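Local atomic coordinates of UDP-4-amino-4,6-dideoxy-N-acetyl-beta-L-altrosamine transaminase (Helicobacter pylori, PDB entry 2FNU), a protein that catalyses the pyridoxal-phosphate-dependent transfer of an amino group from L-glutamate to a UDP-linked 4-keto sugar, the second step in making pseudaminic acid for flagellin. Residues 180-185 / 282-287; 160-165 / 278-283; 13-18 / 240-245. One frame throughout, in Å; residues are numbered along the deposited sequence.

Interaction 1 of 3, residues 180-185 / 282-287. With UD1 (uridine-diphosphate-N-acetylglucosamine), chain F; PMP (4'-deoxy-4'-aminopyridoxal-5'-phosphate), chain E.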
loop_
_atom_site.group_PDB
_atom_site.type_symbol
_atom_site.label_atom_id
_atom_site.label_comp_id
_atom_site.label_asym_id
_atom_site.label_seq_id
_atom_site.Cartn_x
_atom_site.Cartn_y
_atom_site.Cartn_z
ATOM N N HIS B 180 3.464 3.551 -11.007
ATOM C CA HIS B 180 3.024 4.886 -10.618
ATOM C C HIS B 180 2.486 5.627 -11.845
ATOM O O HIS B 180 2.894 5.347 -12.983
ATOM C CB HIS B 180 4.203 5.664 -10.043
ATOM C CG HIS B 180 3.862 7.049 -9.575
ATOM N ND1 HIS B 180 3.930 8.157 -10.402
ATOM C CD2 HIS B 180 3.447 7.503 -8.367
ATOM C CE1 HIS B 180 3.577 9.233 -9.715
ATOM N NE2 HIS B 180 3.298 8.865 -8.473
ATOM N N ALA B 181 1.587 6.581 -11.599
ATOM C CA ALA B 181 0.943 7.395 -12.642
ATOM C C ALA B 181 1.852 7.815 -13.794
ATOM O O ALA B 181 1.414 7.859 -14.941
ATOM C CB ALA B 181 0.345 8.637 -12.000
ATOM N N ILE B 182 3.104 8.154 -13.497
ATOM C CA ILE B 182 3.964 8.741 -14.530
ATOM C C ILE B 182 4.934 7.739 -15.141
ATOM O O ILE B 182 5.809 8.123 -15.935
ATOM C CB ILE B 182 4.715 9.995 -14.025
ATOM C CG1 ILE B 182 5.707 9.608 -12.923
ATOM C CG2 ILE B 182 3.683 11.037 -13.570
ATOM C CD1 ILE B 182 6.596 10.764 -12.415
ATOM N N LYS B 183 4.776 6.459 -14.790
ATOM C CA LYS B 183 5.730 5.436 -15.230
ATOM C C LYS B 183 5.391 4.850 -16.609
ATOM O O LYS B 183 4.360 5.202 -17.198
ATOM C CB LYS B 183 5.848 4.346 -14.172
ATOM C CG LYS B 183 6.563 4.814 -12.891
ATOM C CD LYS B 183 8.053 5.003 -13.093
ATOM C CE LYS B 183 8.746 5.291 -11.753
ATOM N NZ LYS B 183 9.762 6.347 -11.876
ATOM N N PRO B 184 6.283 4.014 -17.161
ATOM C CA PRO B 184 6.050 3.513 -18.525
ATOM C C PRO B 184 4.650 2.964 -18.799
ATOM O O PRO B 184 4.098 3.200 -19.878
ATOM C CB PRO B 184 7.147 2.459 -18.691
ATOM C CG PRO B 184 8.306 3.084 -17.924
ATOM C CD PRO B 184 7.613 3.593 -16.660
ATOM N N ILE B 185 4.097 2.222 -17.844
ATOM C CA ILE B 185 2.649 1.946 -17.837
ATOM C C ILE B 185 2.193 2.238 -16.427
ATOM O O ILE B 185 3.018 2.275 -15.504
ATOM C CB ILE B 185 2.257 0.494 -18.216
ATOM C CG1 ILE B 185 2.800 -0.511 -17.191
ATOM C CG2 ILE B 185 2.645 0.184 -19.674
ATOM C CD1 ILE B 185 2.213 -1.945 -17.347
ATOM N N SER B 282 12.977 1.948 -22.111
ATOM C CA SER B 282 11.602 2.361 -21.859
ATOM C C SER B 282 11.420 3.861 -22.126
ATOM O O SER B 282 10.304 4.332 -22.336
ATOM C CB SER B 282 11.265 2.078 -20.397
ATOM O OG SER B 282 12.039 2.933 -19.560
ATOM N N ASN B 283 12.509 4.620 -22.066
ATOM C CA ASN B 283 12.450 6.080 -22.213
ATOM C C ASN B 283 11.550 6.712 -21.161
ATOM O O ASN B 283 10.786 7.628 -21.454
ATOM C CB ASN B 283 11.957 6.495 -23.612
ATOM C CG ASN B 283 12.926 6.105 -24.709
ATOM O OD1 ASN B 283 12.560 5.429 -25.686
ATOM N ND2 ASN B 283 14.169 6.516 -24.555
ATOM N N HIS B 284 11.632 6.208 -19.926
ATOM C CA HIS B 284 10.865 6.841 -18.854
ATOM C C HIS B 284 11.212 8.320 -18.713
ATOM O O HIS B 284 10.302 9.162 -18.523
ATOM C CB HIS B 284 11.040 6.106 -17.514
ATOM C CG HIS B 284 10.430 6.837 -16.372
ATOM N ND1 HIS B 284 9.119 7.276 -16.391
ATOM C CD2 HIS B 284 10.949 7.248 -15.195
ATOM C CE1 HIS B 284 8.862 7.930 -15.269
ATOM N NE2 HIS B 284 9.957 7.929 -14.528
ATOM N N LEU B 285 12.517 8.618 -18.764
ATOM C CA LEU B 285 13.005 10.009 -18.726
ATOM C C LEU B 285 13.753 10.344 -19.997
ATOM O O LEU B 285 14.279 9.433 -20.670
ATOM C CB LEU B 285 13.964 10.254 -17.556
ATOM C CG LEU B 285 13.512 9.892 -16.141
ATOM C CD1 LEU B 285 14.646 10.061 -15.104
ATOM C CD2 LEU B 285 12.312 10.735 -15.735
ATOM N N TYR B 286 13.833 11.640 -20.297
ATOM C CA TYR B 286 14.743 12.134 -21.335
ATOM C C TYR B 286 15.713 13.093 -20.635
ATOM O O TYR B 286 15.402 14.280 -20.480
ATOM C CB TYR B 286 13.984 12.881 -22.447
ATOM C CG TYR B 286 14.900 13.291 -23.569
ATOM C CD1 TYR B 286 15.130 12.432 -24.648
ATOM C CD2 TYR B 286 15.582 14.511 -23.523
ATOM C CE1 TYR B 286 15.997 12.799 -25.697
ATOM C CE2 TYR B 286 16.453 14.867 -24.546
ATOM C CZ TYR B 286 16.649 14.013 -25.621
ATOM O OH TYR B 286 17.507 14.363 -26.645
ATOM N N PRO B 287 16.843 12.571 -20.125
ATOM C CA PRO B 287 17.821 13.412 -19.423
ATOM C C PRO B 287 18.747 14.169 -20.355
ATOM O O PRO B 287 19.217 13.622 -21.364
ATOM C CB PRO B 287 18.665 12.399 -18.615
ATOM C CG PRO B 287 17.924 11.078 -18.727
ATOM C CD PRO B 287 17.203 11.144 -20.057
HETATM C "C1'" UD1 F . 8.964 10.772 -7.231
HETATM C "C2'" UD1 F . 10.157 10.564 -8.179
HETATM C "C3'" UD1 F . 9.840 9.597 -9.316
HETATM C "C4'" UD1 F . 9.163 8.329 -8.778
HETATM C "C5'" UD1 F . 8.002 8.593 -7.801
HETATM C "C6'" UD1 F . 6.713 8.994 -8.523
HETATM C "C7'" UD1 F . 11.593 12.571 -8.187
HETATM C "C8'" UD1 F . 11.822 13.958 -8.724
HETATM N "N2'" UD1 F . 10.592 11.856 -8.711
HETATM O "O1'" UD1 F . 7.969 11.588 -7.853
HETATM O "O3'" UD1 F . 11.058 9.219 -9.999
HETATM O "O5'" UD1 F . 8.370 9.539 -6.782
HETATM O "O7'" UD1 F . 12.305 12.129 -7.317
HETATM N N1 UD1 F . 1.883 13.749 -12.391
HETATM C C2 UD1 F . 0.793 13.471 -13.240
HETATM N N3 UD1 F . -0.172 12.630 -12.836
HETATM C C4 UD1 F . -0.138 12.045 -11.630
HETATM C C5 UD1 F . 0.912 12.278 -10.743
HETATM C C6 UD1 F . 1.935 13.142 -11.115
HETATM O O2 UD1 F . 0.735 14.011 -14.373
HETATM O O4 UD1 F . -1.059 11.274 -11.302
HETATM C C1B UD1 F . 2.922 14.689 -12.858
HETATM C C2B UD1 F . 2.484 16.092 -12.460
HETATM O "O2'" UD1 F . 2.749 16.991 -13.541
HETATM C C3B UD1 F . 3.345 16.428 -11.263
HETATM C C4B UD1 F . 4.606 15.633 -11.527
HETATM O O4B UD1 F . 4.188 14.454 -12.226
HETATM O O3B UD1 F . 3.630 17.827 -11.143
HETATM C C5B UD1 F . 5.276 15.255 -10.222
HETATM O O5B UD1 F . 6.445 14.510 -10.534
HETATM P PA UD1 F . 7.598 14.363 -9.414
HETATM O O1A UD1 F . 8.635 13.378 -9.933
HETATM O O2A UD1 F . 8.030 15.760 -8.999
HETATM O O3A UD1 F . 6.677 13.690 -8.264
HETATM P PB UD1 F . 7.258 12.798 -7.047
HETATM O O1B UD1 F . 8.325 13.582 -6.297
HETATM O O2B UD1 F . 6.059 12.218 -6.311
HETATM N N1 PMP E . 12.585 3.366 -7.302
HETATM C C2 PMP E . 12.733 4.307 -8.288
HETATM C C2A PMP E . 13.988 4.281 -9.129
HETATM C C3 PMP E . 11.717 5.251 -8.493
HETATM O O3 PMP E . 11.828 6.177 -9.490
HETATM C C4 PMP E . 10.561 5.251 -7.677
HETATM C C4A PMP E . 9.489 6.311 -7.818
HETATM N N4A PMP E . 10.027 7.594 -8.216
HETATM C C5 PMP E . 10.412 4.240 -6.722
HETATM C C6 PMP E . 11.412 3.278 -6.597
HETATM C C5A PMP E . 9.180 4.149 -5.838
HETATM O O4P PMP E . 8.134 3.638 -6.643
HETATM P P PMP E . 6.597 3.892 -6.215
HETATM O O1P PMP E . 6.309 5.339 -6.543
HETATM O O2P PMP E . 5.799 2.986 -7.104
HETATM O O3P PMP E . 6.424 3.554 -4.760
HETATM O O HOH W 1 7.103 6.804 -18.396
#
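Residues 180-183 form a type I beta turn closed by a backbone hydrogen bond from Lys183 N to His180 O, and the chain then passes residues 282-287, which lead into strand 286-290, with Pro184 CA and His284 CA 5.9 Å apart. His284, its CG anti to the backbone N (chi1 172°), carries its imidazole to this turn. Lys183 crosses the ring obliquely and lays its aliphatic part over one face, CD being 3.9 Å from the centroid of the His284 ring in a CH-pi contact offset toward the rim. At the ring edge, in its plane, Ile182 O comes to 3.1 Å from His284 CE1, and a water that donates to Ile182 O is also hydrogen-bonded to His284 ND1. Pro184 touches the His284 ring with its CD and Ser282 CB with its CG.

This is the lysine loop of a fold type I PLP enzyme, between strands 174-178 and 191-195, with cofactor and sugar joined as the external aldimine: PMP N4A lies 1.3 Å from UD1 C4'. Lys183, otherwise the cofactor carrier, is therefore detached. Bends at chi2 and chi4 set its NZ 3.1 Å from His284 NE2, and NZ donates to PMP O3 at 3.2 Å. His180 ND1 accepts from Ile182 N at 3.2 Å, which steadies the imidazole; UD1 C6' sits over one face of that ring, above its centre, while NE2 is bonded to Gln30 of the second subunit.

Interaction 2 of 3, residues 160-165 / 278-283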
loop_
_atom_site.group_PDB
_atom_site.type_symbol
_atom_site.label_atom_id
_atom_site.label_comp_id
_atom_site.label_asym_id
_atom_site.label_seq_id
_atom_site.Cartn_x
_atom_site.Cartn_y
_atom_site.Cartn_z
ATOM N N GLY B 160 10.007 -2.812 -20.189
ATOM C CA GLY B 160 10.162 -2.778 -21.639
ATOM C C GLY B 160 11.591 -2.532 -22.098
ATOM O O GLY B 160 11.925 -2.755 -23.266
ATOM N N SER B 161 12.444 -2.051 -21.194
ATOM C CA SER B 161 13.862 -1.880 -21.522
ATOM C C SER B 161 14.539 -3.219 -21.752
ATOM O O SER B 161 14.090 -4.242 -21.226
ATOM C CB SER B 161 14.593 -1.131 -20.401
ATOM O OG SER B 161 14.025 0.159 -20.230
ATOM N N GLU B 162 15.630 -3.181 -22.532
ATOM C CA GLU B 162 16.382 -4.391 -22.908
ATOM C C GLU B 162 17.874 -4.291 -22.595
ATOM O O GLU B 162 18.450 -3.199 -22.479
ATOM C CB GLU B 162 16.202 -4.676 -24.402
ATOM C CG GLU B 162 14.753 -5.015 -24.738
ATOM C CD GLU B 162 14.506 -5.294 -26.221
ATOM O OE1 GLU B 162 15.467 -5.347 -27.032
ATOM O OE2 GLU B 162 13.317 -5.441 -26.581
ATOM N N TYR B 163 18.493 -5.458 -22.483
ATOM C CA TYR B 163 19.940 -5.571 -22.403
ATOM C C TYR B 163 20.274 -6.738 -23.323
ATOM O O TYR B 163 19.739 -7.840 -23.161
ATOM C CB TYR B 163 20.355 -5.865 -20.970
ATOM C CG TYR B 163 21.833 -6.158 -20.817
ATOM C CD1 TYR B 163 22.304 -7.476 -20.838
ATOM C CD2 TYR B 163 22.754 -5.127 -20.636
ATOM C CE1 TYR B 163 23.663 -7.759 -20.686
ATOM C CE2 TYR B 163 24.131 -5.410 -20.490
ATOM C CZ TYR B 163 24.556 -6.722 -20.512
ATOM O OH TYR B 163 25.896 -7.022 -20.353
ATOM N N GLN B 164 21.127 -6.478 -24.314
ATOM C CA GLN B 164 21.488 -7.501 -25.296
ATOM C C GLN B 164 20.235 -8.192 -25.864
ATOM O O GLN B 164 20.148 -9.418 -25.955
ATOM C CB GLN B 164 22.529 -8.464 -24.717
ATOM C CG GLN B 164 23.870 -7.761 -24.469
ATOM C CD GLN B 164 24.907 -8.646 -23.799
ATOM O OE1 GLN B 164 24.704 -9.853 -23.614
ATOM N NE2 GLN B 164 26.034 -8.040 -23.420
ATOM N N ASN B 165 19.265 -7.370 -26.261
ATOM C CA ASN B 165 18.038 -7.850 -26.910
ATOM C C ASN B 165 17.133 -8.715 -26.043
ATOM O O ASN B 165 16.273 -9.436 -26.551
ATOM C CB ASN B 165 18.356 -8.570 -28.230
ATOM C CG ASN B 165 19.164 -7.704 -29.156
ATOM O OD1 ASN B 165 20.348 -7.945 -29.366
ATOM N ND2 ASN B 165 18.557 -6.641 -29.652
ATOM N N LYS B 278 22.525 1.749 -26.395
ATOM C CA LYS B 278 22.946 0.590 -27.194
ATOM C C LYS B 278 21.872 -0.490 -27.223
ATOM O O LYS B 278 21.975 -1.449 -27.985
ATOM C CB LYS B 278 24.256 0.017 -26.652
ATOM C CG LYS B 278 25.441 0.953 -26.876
ATOM C CD LYS B 278 26.722 0.397 -26.270
ATOM C CE LYS B 278 27.900 1.327 -26.545
ATOM N NZ LYS B 278 29.145 0.868 -25.870
ATOM N N ASP B 279 20.842 -0.333 -26.398
ATOM C CA ASP B 279 19.703 -1.247 -26.414
ATOM C C ASP B 279 18.438 -0.421 -26.300
ATOM O O ASP B 279 18.486 0.768 -25.942
ATOM C CB ASP B 279 19.748 -2.232 -25.238
ATOM C CG ASP B 279 20.463 -3.540 -25.584
ATOM O OD1 ASP B 279 19.931 -4.358 -26.399
ATOM O OD2 ASP B 279 21.534 -3.760 -24.997
ATOM N N LYS B 280 17.308 -1.042 -26.613
ATOM C CA LYS B 280 16.008 -0.385 -26.443
ATOM C C LYS B 280 15.799 -0.007 -24.988
ATOM O O LYS B 280 16.100 -0.798 -24.084
ATOM C CB LYS B 280 14.881 -1.308 -26.856
ATOM C CG LYS B 280 14.714 -1.504 -28.337
ATOM C CD LYS B 280 13.311 -2.085 -28.569
ATOM C CE LYS B 280 13.149 -2.800 -29.881
ATOM N NZ LYS B 280 11.767 -3.381 -29.908
ATOM N N SER B 281 15.308 1.213 -24.761
ATOM C CA SER B 281 14.994 1.703 -23.416
ATOM C C SER B 281 13.522 2.055 -23.328
ATOM O O SER B 281 12.901 2.444 -24.330
ATOM C CB SER B 281 15.805 2.969 -23.092
ATOM O OG SER B 281 15.302 3.657 -21.936
ATOM N N SER B 282 12.977 1.948 -22.111
ATOM C CA SER B 282 11.602 2.361 -21.859
ATOM C C SER B 282 11.420 3.861 -22.126
ATOM O O SER B 282 10.304 4.332 -22.336
ATOM C CB SER B 282 11.265 2.078 -20.397
ATOM O OG SER B 282 12.039 2.933 -19.560
ATOM N N ASN B 283 12.509 4.620 -22.066
ATOM C CA ASN B 283 12.450 6.080 -22.213
ATOM C C ASN B 283 11.550 6.712 -21.161
ATOM O O ASN B 283 10.786 7.628 -21.454
ATOM C CB ASN B 283 11.957 6.495 -23.612
ATOM C CG ASN B 283 12.926 6.105 -24.709
ATOM O OD1 ASN B 283 12.560 5.429 -25.686
ATOM N ND2 ASN B 283 14.169 6.516 -24.555
HETATM O O HOH W 2 18.435 -0.542 -21.830
HETATM O O HOH W 3 17.578 -3.690 -27.611
HETATM O O HOH W 4 12.332 -5.879 -28.811
#
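Ser161 OG is gripped by two good hydrogen bonds: it accepts the N-H of Ser282 N at 2.8 Å and its hydroxyl is bonded to Gly132 O, with Ala158 O as a weak further partner. With chi1 at -61° the hydroxyl stands beside its own backbone N, anti to the carbonyl carbon, and it rests against Ser282 CB as well. Ser282 turns its own hydroxyl to His157 O. One residue on, the main chains join directly, Glu162 N donating to Lys280 O at 2.9 Å from above the carbonyl plane; a water donates to both Lys280 O and Glu162 O.

Strands 162-163 and 166-167 make a small antiparallel beta hairpin, and its tight turn, where Gln164 and Asn165 both have left-handed backbone angles, presents two successive N-H groups to the loop 278-283. Asp279 clasps them with one carboxylate oxygen each. Gln164 N reaches OD2 of Asp279 at 2.8 Å, and Asn165 N reaches Asp279 OD1 at 3.1 Å, both from above the carboxylate plane. Asp279 CB meanwhile packs against Glu162 O.

Glu162 and Lys280 extend side by side in the same direction, the Glu162 carboxylate lying along the Lys280 methylenes. Their charged ends stay beyond a salt bridge, OE2 of Glu162 being 4.2 Å from NZ of Lys280, and a water accepts from NZ while donating to OE2. A further water donates to Glu162 OE1 and to Asp279 OD1 and accepts from Lys280 N, which probably eases the repulsion between the two carboxylates. Beyond Lys280 the loop is shaped by an ST turn, in which Ser281 OG accepts from Asn283 N at 3.0 Å and nearly straight on (166°).

Interaction 3 of 3, residues 13-18 / 240-245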
loop_
_atom_site.group_PDB
_atom_site.type_symbol
_atom_site.label_atom_id
_atom_site.label_comp_id
_atom_site.label_asym_id
_atom_site.label_seq_id
_atom_site.Cartn_x
_atom_site.Cartn_y
_atom_site.Cartn_z
ATOM N N LYS B 13 -9.412 4.742 -24.344
ATOM C CA LYS B 13 -10.770 4.228 -24.097
ATOM C C LYS B 13 -10.818 2.775 -23.634
ATOM O O LYS B 13 -11.718 2.393 -22.875
ATOM C CB LYS B 13 -11.691 4.470 -25.312
ATOM C CG LYS B 13 -11.261 3.805 -26.615
ATOM C CD LYS B 13 -11.929 2.442 -26.821
ATOM C CE LYS B 13 -11.566 1.827 -28.170
ATOM N NZ LYS B 13 -12.079 2.642 -29.311
ATOM N N GLU B 14 -9.881 1.951 -24.098
ATOM C CA GLU B 14 -9.844 0.549 -23.692
ATOM C C GLU B 14 -9.504 0.459 -22.204
ATOM O O GLU B 14 -10.068 -0.375 -21.482
ATOM C CB GLU B 14 -8.827 -0.246 -24.524
ATOM C CG GLU B 14 -9.274 -0.568 -25.951
ATOM C CD GLU B 14 -8.317 -1.532 -26.655
ATOM O OE1 GLU B 14 -7.493 -2.182 -25.961
ATOM O OE2 GLU B 14 -8.392 -1.644 -27.905
ATOM N N ASP B 15 -8.581 1.317 -21.753
ATOM C CA ASP B 15 -8.207 1.349 -20.336
ATOM C C ASP B 15 -9.430 1.707 -19.486
ATOM O O ASP B 15 -9.696 1.083 -18.451
ATOM C CB ASP B 15 -7.108 2.380 -20.072
ATOM C CG ASP B 15 -5.807 2.068 -20.794
ATOM O OD1 ASP B 15 -5.480 0.877 -21.018
ATOM O OD2 ASP B 15 -5.105 3.043 -21.144
ATOM N N LYS B 16 -10.158 2.734 -19.921
ATOM C CA LYS B 16 -11.330 3.207 -19.173
ATOM C C LYS B 16 -12.440 2.161 -19.147
ATOM O O LYS B 16 -13.062 1.938 -18.099
ATOM C CB LYS B 16 -11.804 4.558 -19.731
ATOM C CG LYS B 16 -10.686 5.596 -19.682
ATOM C CD LYS B 16 -11.031 6.895 -20.420
ATOM C CE LYS B 16 -9.836 7.832 -20.470
ATOM N NZ LYS B 16 -10.123 9.073 -21.239
ATOM N N LYS B 17 -12.668 1.495 -20.278
ATOM C CA LYS B 17 -13.597 0.355 -20.351
ATOM C C LYS B 17 -13.220 -0.758 -19.378
ATOM O O LYS B 17 -14.082 -1.338 -18.702
ATOM C CB LYS B 17 -13.638 -0.221 -21.772
ATOM C CG LYS B 17 -14.642 -1.346 -21.971
ATOM C CD LYS B 17 -14.735 -1.725 -23.453
ATOM C CE LYS B 17 -15.819 -2.763 -23.705
ATOM N NZ LYS B 17 -17.172 -2.140 -23.787
ATOM N N ALA B 18 -11.924 -1.075 -19.327
ATOM C CA ALA B 18 -11.437 -2.147 -18.459
ATOM C C ALA B 18 -11.744 -1.846 -16.996
ATOM O O ALA B 18 -12.178 -2.723 -16.269
ATOM C CB ALA B 18 -9.938 -2.356 -18.662
ATOM N N LEU B 240 -3.290 -4.454 -16.825
ATOM C CA LEU B 240 -3.407 -5.420 -17.925
ATOM C C LEU B 240 -3.629 -4.692 -19.242
ATOM O O LEU B 240 -2.992 -5.006 -20.252
ATOM C CB LEU B 240 -4.590 -6.359 -17.696
ATOM C CG LEU B 240 -4.442 -7.758 -17.131
ATOM C CD1 LEU B 240 -5.851 -8.311 -16.931
ATOM C CD2 LEU B 240 -3.647 -8.640 -18.076
ATOM N N SER B 241 -4.531 -3.708 -19.225
ATOM C CA SER B 241 -4.898 -2.989 -20.444
ATOM C C SER B 241 -3.737 -2.137 -20.941
ATOM O O SER B 241 -3.447 -2.087 -22.150
ATOM C CB SER B 241 -6.147 -2.127 -20.188
ATOM O OG SER B 241 -6.564 -1.491 -21.382
ATOM N N GLN B 242 -3.049 -1.478 -20.012
ATOM C CA GLN B 242 -1.858 -0.709 -20.360
ATOM C C GLN B 242 -0.724 -1.610 -20.879
ATOM O O GLN B 242 -0.039 -1.274 -21.857
ATOM C CB GLN B 242 -1.389 0.061 -19.119
ATOM C CG GLN B 242 -2.276 1.267 -18.787
ATOM C CD GLN B 242 -1.668 2.552 -19.289
ATOM O OE1 GLN B 242 -0.584 2.956 -18.844
ATOM N NE2 GLN B 242 -2.344 3.212 -20.248
ATOM N N LEU B 243 -0.521 -2.755 -20.232
ATOM C CA LEU B 243 0.568 -3.663 -20.615
ATOM C C LEU B 243 0.389 -4.158 -22.048
ATOM O O LEU B 243 1.375 -4.324 -22.771
ATOM C CB LEU B 243 0.666 -4.853 -19.645
ATOM C CG LEU B 243 1.809 -5.824 -19.920
ATOM C CD1 LEU B 243 3.177 -5.153 -19.793
ATOM C CD2 LEU B 243 1.695 -6.977 -18.945
ATOM N N LYS B 244 -0.860 -4.365 -22.462
ATOM C CA LYS B 244 -1.141 -4.834 -23.834
ATOM C C LYS B 244 -0.616 -3.867 -24.890
ATOM O O LYS B 244 -0.353 -4.280 -26.031
ATOM C CB LYS B 244 -2.644 -5.044 -24.038
ATOM C CG LYS B 244 -3.152 -6.349 -23.439
ATOM C CD LYS B 244 -4.675 -6.440 -23.458
ATOM C CE LYS B 244 -5.122 -7.788 -22.876
ATOM N NZ LYS B 244 -6.522 -7.830 -22.343
ATOM N N LYS B 245 -0.492 -2.585 -24.531
ATOM C CA LYS B 245 0.062 -1.597 -25.465
ATOM C C LYS B 245 1.399 -1.025 -25.008
ATOM O O LYS B 245 1.823 0.026 -25.503
ATOM C CB LYS B 245 -0.939 -0.461 -25.747
ATOM C CG LYS B 245 -1.417 0.275 -24.529
ATOM C CD LYS B 245 -2.271 1.480 -24.904
ATOM C CE LYS B 245 -3.113 1.900 -23.718
ATOM N NZ LYS B 245 -4.307 1.004 -23.540
HETATM O O HOH W 5 -4.651 -1.804 -24.562
#
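A nearly antiparallel helix pair brings helix 13-23, near the start of the chain, against the C-terminal end of helix 233-244; the axes of the segments 13-18 and 240-244 approach to 9.2 Å with 157° between their directions.

Van der Waals packing is slight. Ala18 CB meets Ser241 CB at 4.1 Å, and Glu14 offers its CB and backbone carbonyl carbon to the Ser241 hydroxyl.

Hydrogen bonds carry most of the contact, and they converge on the buried carboxylate of Asp15. Ser241 OG, anti to its backbone N (chi1 -176°), donates to Asp15 OD1 at 2.6 Å, meeting OD1 at its anti lone pair, the one away from OD2. Gln242 bends at chi2 so that its amide crosses the Asp15 side chain, the carboxylate and amide planes standing 68° apart. Its NE2 donates to Asp15 OD2 at 2.9 Å, above the carboxylate plane but within the plane of the amide. NE2 also serves Cys10 O, and OE1 of the same amide takes the N-H of Thr186, so Gln242 is held at both atoms. Asp15 OD2 has a second bond, from the backbone N of Asp12.

Charge pairing adds the third grip. Lys245, at the N-cap position before helix 246-264, reaches Asp15 tip to tip, its NZ 2.8 Å from Asp15 OD1 in a salt bridge that rises from above the carboxylate plane. Asp12 shares this ammonium in another salt bridge. With so many donors around it, Asp15 is presumably stabilised in the ionised form.

Solvent supplies the last link: one water accepts from Lys245 NZ at 3.0 Å and donates both to Ser241 O, at 2.7 Å, and to Glu14 OE1.

From the N terminus, helix 13-23 waits more than two hundred residues for its partner at 240-245, so interaction 3 closes a loop that takes in strands of the large mixed sheet. Within that loop begin the other two: 160-165, on the small hairpin, and 180-185, in the lysine loop. Both find partners only after residue 245, so interactions 1 and 2 each cross interaction 3, and they end together on the shared residues Ser282 and Asn283. Residues 278-287, the loop and the start of strand 286-290, thus tie the hairpin and the lysine loop together. Interactions 1 and 3 touch directly where Ile185 packs against Gln242 and Leu243.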